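Local coordinates for putative oxidoreductase with NAD(P)-binding Rossmann-fold domain (PDB 3UUW), which is a dehydrogenase of the Gfo/Idh/MocA family that probably binds NAD(P) in its Rossmann-fold domain, at the interface of chains A and B. Residues are numbered along the deposited sequence; one frame, centred on the assembly and turned at random. Chains: chain A/B, Putative oxidoreductase with NAD(P)-binding Rossmann-fold domain.

Contact 1: the interface of chains A and B. Residues chain A 150, 191, 200, 215, 217; chain B 143-144, 230.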
# COMPACT_ATOMS: atom_id res chain seq x y z
N HIS A 150 -3.35 19.03 -0.21
CA HIS A 150 -3.23 19.33 -1.63
C HIS A 150 -4.53 19.08 -2.35
O HIS A 150 -5.33 18.24 -1.94
CB HIS A 150 -2.15 18.48 -2.27
CG HIS A 150 -0.81 18.61 -1.60
ND1 HIS A 150 -0.29 19.83 -1.22
CD2 HIS A 150 0.13 17.68 -1.29
CE1 HIS A 150 0.92 19.64 -0.69
NE2 HIS A 150 1.19 18.34 -0.74
N PHE A 191 3.57 31.10 -3.59
CA PHE A 191 3.55 31.21 -5.05
C PHE A 191 2.15 31.54 -5.53
O PHE A 191 1.19 30.80 -5.23
CB PHE A 191 4.04 29.92 -5.72
CG PHE A 191 5.38 29.42 -5.22
CD1 PHE A 191 6.33 30.29 -4.67
CD2 PHE A 191 5.71 28.07 -5.35
CE1 PHE A 191 7.56 29.81 -4.21
CE2 PHE A 191 6.95 27.59 -4.90
CZ PHE A 191 7.87 28.47 -4.33
N PHE A 200 0.67 27.70 -4.48
CA PHE A 200 1.33 26.89 -3.46
C PHE A 200 1.74 27.75 -2.29
O PHE A 200 2.16 28.88 -2.47
CB PHE A 200 2.55 26.23 -4.09
CG PHE A 200 3.38 25.44 -3.13
CD1 PHE A 200 3.03 24.14 -2.81
CD2 PHE A 200 4.50 25.99 -2.53
CE1 PHE A 200 3.78 23.39 -1.89
CE2 PHE A 200 5.25 25.24 -1.61
CZ PHE A 200 4.89 23.93 -1.32
N SER A 215 2.24 22.58 4.30
CA SER A 215 2.26 22.71 2.83
C SER A 215 0.89 22.50 2.15
O SER A 215 0.16 21.59 2.49
CB SER A 215 3.25 21.69 2.26
OG SER A 215 3.29 21.68 0.84
N HIS A 217 -0.63 22.65 -1.95
CA HIS A 217 -0.54 22.85 -3.39
C HIS A 217 -1.94 22.71 -3.96
O HIS A 217 -2.57 21.65 -3.83
CB HIS A 217 0.41 21.84 -4.02
CG HIS A 217 0.71 22.10 -5.45
ND1 HIS A 217 1.16 21.11 -6.30
CD2 HIS A 217 0.63 23.22 -6.19
CE1 HIS A 217 1.34 21.62 -7.51
NE2 HIS A 217 1.03 22.90 -7.47
N VAL B 143 7.03 22.76 -7.68
CA VAL B 143 6.74 23.73 -6.61
C VAL B 143 7.44 23.40 -5.29
O VAL B 143 7.62 24.28 -4.45
CB VAL B 143 5.21 23.96 -6.34
CG1 VAL B 143 4.54 24.57 -7.57
CG2 VAL B 143 4.51 22.67 -5.90
N SER B 144 7.84 22.14 -5.12
CA SER B 144 8.49 21.74 -3.89
C SER B 144 9.06 20.34 -4.03
O SER B 144 8.52 19.52 -4.78
CB SER B 144 7.45 21.75 -2.78
OG SER B 144 8.02 21.57 -1.51
N LEU B 230 6.70 17.66 -5.91
CA LEU B 230 5.39 18.23 -6.18
C LEU B 230 5.54 19.19 -7.36
O LEU B 230 6.32 20.15 -7.28
CB LEU B 230 4.86 18.99 -4.97
CG LEU B 230 4.40 18.21 -3.74
CD1 LEU B 230 5.55 17.58 -2.99
CD2 LEU B 230 3.63 19.16 -2.83
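B:Val143 drives its CG2 methyl onto the imidazole of A:His217, standing over the middle of the ring, 3.6 Å from the ring centroid, in a CH-pi contact. Because CG2 sits so centrally, all five ring atoms lie at nearly equal range, while the other methyl, CG1, reaches the rim at NE2. With CG anti to the backbone N (chi1 -172°), the histidine ring turns off strand 211-217 toward B:Val143. The same valine crosses the phenyl ring of A:Phe200 obliquely: CG2 of B:Val143 lies 3.7 Å from CD1 of A:Phe200, and the valine carbonyl O sits above one face, displaced toward the rim. Farther round that ring, CZ of A:Phe200 meets the CB of B:Ser144 at 3.7 Å. The carbonyl O of B:Val143 also faces CE2 of A:Phe191 at 3.4 Å, so aromatic carbons from two adjoining strands border it. At the other end, B:Leu230 and A:His150 cross at about a right angle, the leucine CD2 methyl coming from above the ring plane, beyond the rim at NE2 and CE1. That ring is steadied from within its own chain: the backbone N of A:His217 donates to ND1 of A:His150 over 2.9 Å, tilted 17° from the ring plane, and A:Ser215 OG lies at the edge in the plane. The patch thus fits aliphatic side chains of one subunit against aromatic rings on the other's sheet, helping hold the two subunits together in the crystal and plausibly in solution.

Contact 2: the interface of chains A and B. Residues chain A 230, 234-235, 247; chain B 150, 220-221, 224.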
# COMPACT_ATOMS: atom_id res chain seq x y z
N LEU A 230 7.14 12.55 13.28
CA LEU A 230 8.40 11.81 13.50
C LEU A 230 8.78 11.94 14.98
O LEU A 230 8.99 13.05 15.49
CB LEU A 230 9.54 12.36 12.63
CG LEU A 230 9.53 12.13 11.11
CD1 LEU A 230 8.47 12.96 10.42
CD2 LEU A 230 10.90 12.45 10.53
N LYS A 234 9.72 6.07 16.08
CA LYS A 234 8.41 5.94 15.48
C LYS A 234 8.11 6.98 14.42
O LYS A 234 8.54 8.13 14.52
CB LYS A 234 7.37 6.07 16.61
CG LYS A 234 6.00 5.66 16.26
CD LYS A 234 4.99 5.98 17.38
CE LYS A 234 5.38 5.48 18.73
NZ LYS A 234 4.25 5.78 19.68
N ILE A 235 7.38 6.56 13.39
CA ILE A 235 6.75 7.51 12.47
C ILE A 235 5.26 7.19 12.54
O ILE A 235 4.87 6.01 12.52
CB ILE A 235 7.19 7.37 11.02
CG1 ILE A 235 8.71 7.53 10.88
CG2 ILE A 235 6.49 8.43 10.19
CD1 ILE A 235 9.25 7.31 9.46
N GLU A 247 5.12 3.35 11.65
CA GLU A 247 6.39 2.68 11.34
C GLU A 247 7.15 2.59 12.64
O GLU A 247 7.47 3.60 13.26
CB GLU A 247 7.15 3.39 10.22
CG GLU A 247 6.27 3.63 9.00
CD GLU A 247 6.96 3.49 7.66
OE1 GLU A 247 7.76 2.54 7.48
OE2 GLU A 247 6.65 4.30 6.75
N HIS B 150 15.86 8.20 6.79
CA HIS B 150 15.72 7.87 8.20
C HIS B 150 16.24 6.50 8.50
O HIS B 150 16.27 5.64 7.64
CB HIS B 150 14.25 7.93 8.60
CG HIS B 150 13.60 9.25 8.33
ND1 HIS B 150 14.22 10.46 8.62
CD2 HIS B 150 12.39 9.57 7.80
CE1 HIS B 150 13.41 11.45 8.29
NE2 HIS B 150 12.28 10.94 7.82
N SER B 220 14.58 6.63 14.14
CA SER B 220 13.21 6.55 13.61
C SER B 220 12.61 5.14 13.81
O SER B 220 13.10 4.33 14.63
CB SER B 220 13.20 6.99 12.14
OG SER B 220 11.87 7.12 11.63
N GLY B 221 11.51 4.87 13.14
CA GLY B 221 10.83 3.61 13.30
C GLY B 221 11.15 2.60 12.24
O GLY B 221 10.70 1.48 12.32
N LEU B 224 14.22 4.08 5.94
CA LEU B 224 13.45 4.56 4.79
C LEU B 224 14.14 5.71 4.12
O LEU B 224 14.69 6.58 4.77
CB LEU B 224 12.05 4.95 5.28
CG LEU B 224 11.09 5.96 4.67
CD1 LEU B 224 9.84 5.96 5.56
CD2 LEU B 224 11.66 7.35 4.54
O HOH W 1 10.88 9.21 12.97
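A:Ile235 lays the outer part of its side chain against the hydroxyl of B:Ser220, CG1 of the isoleucine coming to 3.3 Å from the serine OG and CD1 nearly as near. With CG1 anti to the carbonyl carbon (chi1 -57°) and CD1 continuing the chain fully extended, the isoleucine reaches across to chain B. Its CD1 end also approaches the CD1 methyl of B:Leu224, the two side chains crossing at a slant. The side chains of B:Leu224 and A:Glu247 cross at about a right angle, the leucine CD1 3.8 Å from the carboxylate OE2. On the other flank, A:Leu230 against B:His150 is the symmetry twin of the A:His150 and B:Leu230 contact.

One shell out, water 1 ties the serine to the opposite backbone: OG of B:Ser220 lies 2.7 Å from it, and it also bonds the carbonyl O of A:Lys234 at 3.0 Å. The hydroxyl therefore has a polar partner although isoleucine carbons press on it. Next to the serine, the CA of B:Gly221 packs 3.4 Å from the backbone O of A:Glu247, a close approach that the lack of a side chain probably allows.

In the fold, chain A contributes strands 224-231, 234-239 and 243-248 of its C-terminal region, while chain B brings strands 142-150 and 224-231 together with the loop that carries B:Ser220 and B:Gly221.

Contact 3: the interface of chains A and B. Residues chain A 143-144, 204, 211; chain B 187, 189, 200, 202, 204.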
# COMPACT_ATOMS: atom_id res chain seq x y z
N VAL A 143 10.35 14.88 17.05
CA VAL A 143 11.43 15.63 16.44
C VAL A 143 10.98 16.48 15.22
O VAL A 143 11.68 17.43 14.85
CB VAL A 143 12.62 14.70 16.05
CG1 VAL A 143 13.23 14.01 17.31
CG2 VAL A 143 12.17 13.67 14.97
N SER A 144 9.83 16.18 14.61
CA SER A 144 9.35 16.93 13.45
C SER A 144 7.93 16.53 13.13
O SER A 144 7.54 15.38 13.36
CB SER A 144 10.24 16.61 12.24
OG SER A 144 10.00 17.44 11.14
N LYS A 204 7.55 26.85 7.59
CA LYS A 204 8.18 26.11 8.64
C LYS A 204 7.87 26.87 9.93
O LYS A 204 8.21 28.08 10.06
CB LYS A 204 9.68 25.99 8.42
CG LYS A 204 10.37 25.17 9.50
CD LYS A 204 11.87 25.07 9.24
CE LYS A 204 12.20 24.03 8.20
NZ LYS A 204 11.98 22.66 8.77
N SER A 211 9.98 21.40 14.91
CA SER A 211 9.35 22.28 13.94
C SER A 211 8.23 21.56 13.21
O SER A 211 8.20 20.33 13.14
CB SER A 211 10.36 22.74 12.89
OG SER A 211 11.40 23.50 13.50
N GLY B 187 16.21 27.48 6.61
CA GLY B 187 15.68 26.83 7.81
C GLY B 187 16.57 25.67 8.23
O GLY B 187 17.20 25.02 7.38
N ASP B 189 17.13 22.53 11.66
CA ASP B 189 16.97 21.90 12.95
C ASP B 189 18.13 20.93 13.07
O ASP B 189 18.43 20.20 12.14
CB ASP B 189 15.62 21.22 13.13
CG ASP B 189 14.55 22.21 13.58
OD1 ASP B 189 13.41 22.10 13.11
OD2 ASP B 189 14.88 23.14 14.38
N PHE B 200 18.79 14.11 14.88
CA PHE B 200 17.94 14.60 13.80
C PHE B 200 18.51 15.86 13.17
O PHE B 200 19.02 16.74 13.87
CB PHE B 200 16.54 14.90 14.34
CG PHE B 200 15.59 15.43 13.30
CD1 PHE B 200 14.93 14.57 12.45
CD2 PHE B 200 15.31 16.78 13.22
CE1 PHE B 200 14.07 15.06 11.46
CE2 PHE B 200 14.43 17.26 12.22
CZ PHE B 200 13.81 16.38 11.38
N SER B 202 17.47 18.66 9.81
CA SER B 202 16.62 19.06 8.69
C SER B 202 16.95 20.46 8.24
O SER B 202 17.41 21.27 9.02
CB SER B 202 15.13 18.96 9.05
OG SER B 202 14.72 19.99 9.94
N LYS B 204 15.81 23.61 5.03
CA LYS B 204 15.04 24.07 3.89
C LYS B 204 16.05 24.74 2.99
O LYS B 204 16.81 25.65 3.43
CB LYS B 204 13.93 25.04 4.31
CG LYS B 204 13.08 25.52 3.15
CD LYS B 204 12.00 26.50 3.63
CE LYS B 204 11.10 26.99 2.49
NZ LYS B 204 11.80 27.91 1.57
O HOH W 2 11.80 19.58 13.57
O HOH W 3 11.78 19.72 10.45
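A:Ser211 reaches over to B:Asp189 between the sheets that pair in this dimer-like contact of a Gfo/Idh/MocA-family protein. The OG of A:Ser211 donates to the carboxylate OD1 of B:Asp189 over 2.5 Å, a short bond that arrives on the syn lone pair, the side facing OD2. The hydroxyl is placed there by a chi1 of -62°, with OG anti to the carbonyl carbon.

Water extends this direct link. Water 2 lies 3.0 Å from OD1 of B:Asp189 and also bonds the backbone N of A:Ser211, 2.9 Å away, as well as the carbonyl O of A:Val143. The aspartate oxygen is thus approached by both the hydroxyl and a water that its serine partner's own backbone holds. Water 3, in contact with water 2, continues the chain between A:Ser144 OG and B:Ser202 OG, each 3.0 Å from it.

Charge adds a looser element. The side-chain amine NZ of A:Lys204 stands 4.6 Å from B:Asp189 OD1, not in contact but near enough that it may help stabilise a negative charge on the carboxylate. Bends at chi3 and chi4 (-80° and -72°) curl the end of the lysine toward B:Ser202.

Apolar packing centres on B:Phe200, which meets A:Val143 and A:Ser144 as the twin of the pairing with chains exchanged; here the CB of A:Val143 lies above one face of the ring, displaced toward the rim.

The centres of the C-alpha atoms of contacts 1 and 2 lie about 24 Å apart, with that of contact 3 about 18 Å from contact 1 and 15 Å from contact 2. Strand 142-150 takes part in all of them. Contacts 1 and 3 use Val143, Ser144 and Phe200 with the chains exchanged, and contacts 1 and 2 likewise share His150 and Leu230, as expected of a two-fold interface whose features recur on both sides of the axis. The C-terminal sheets therefore meet over a broad surface, part apolar and part water-linked. The deposited assembly holds four copies; whether this pairing persists in solution the structure alone does not show.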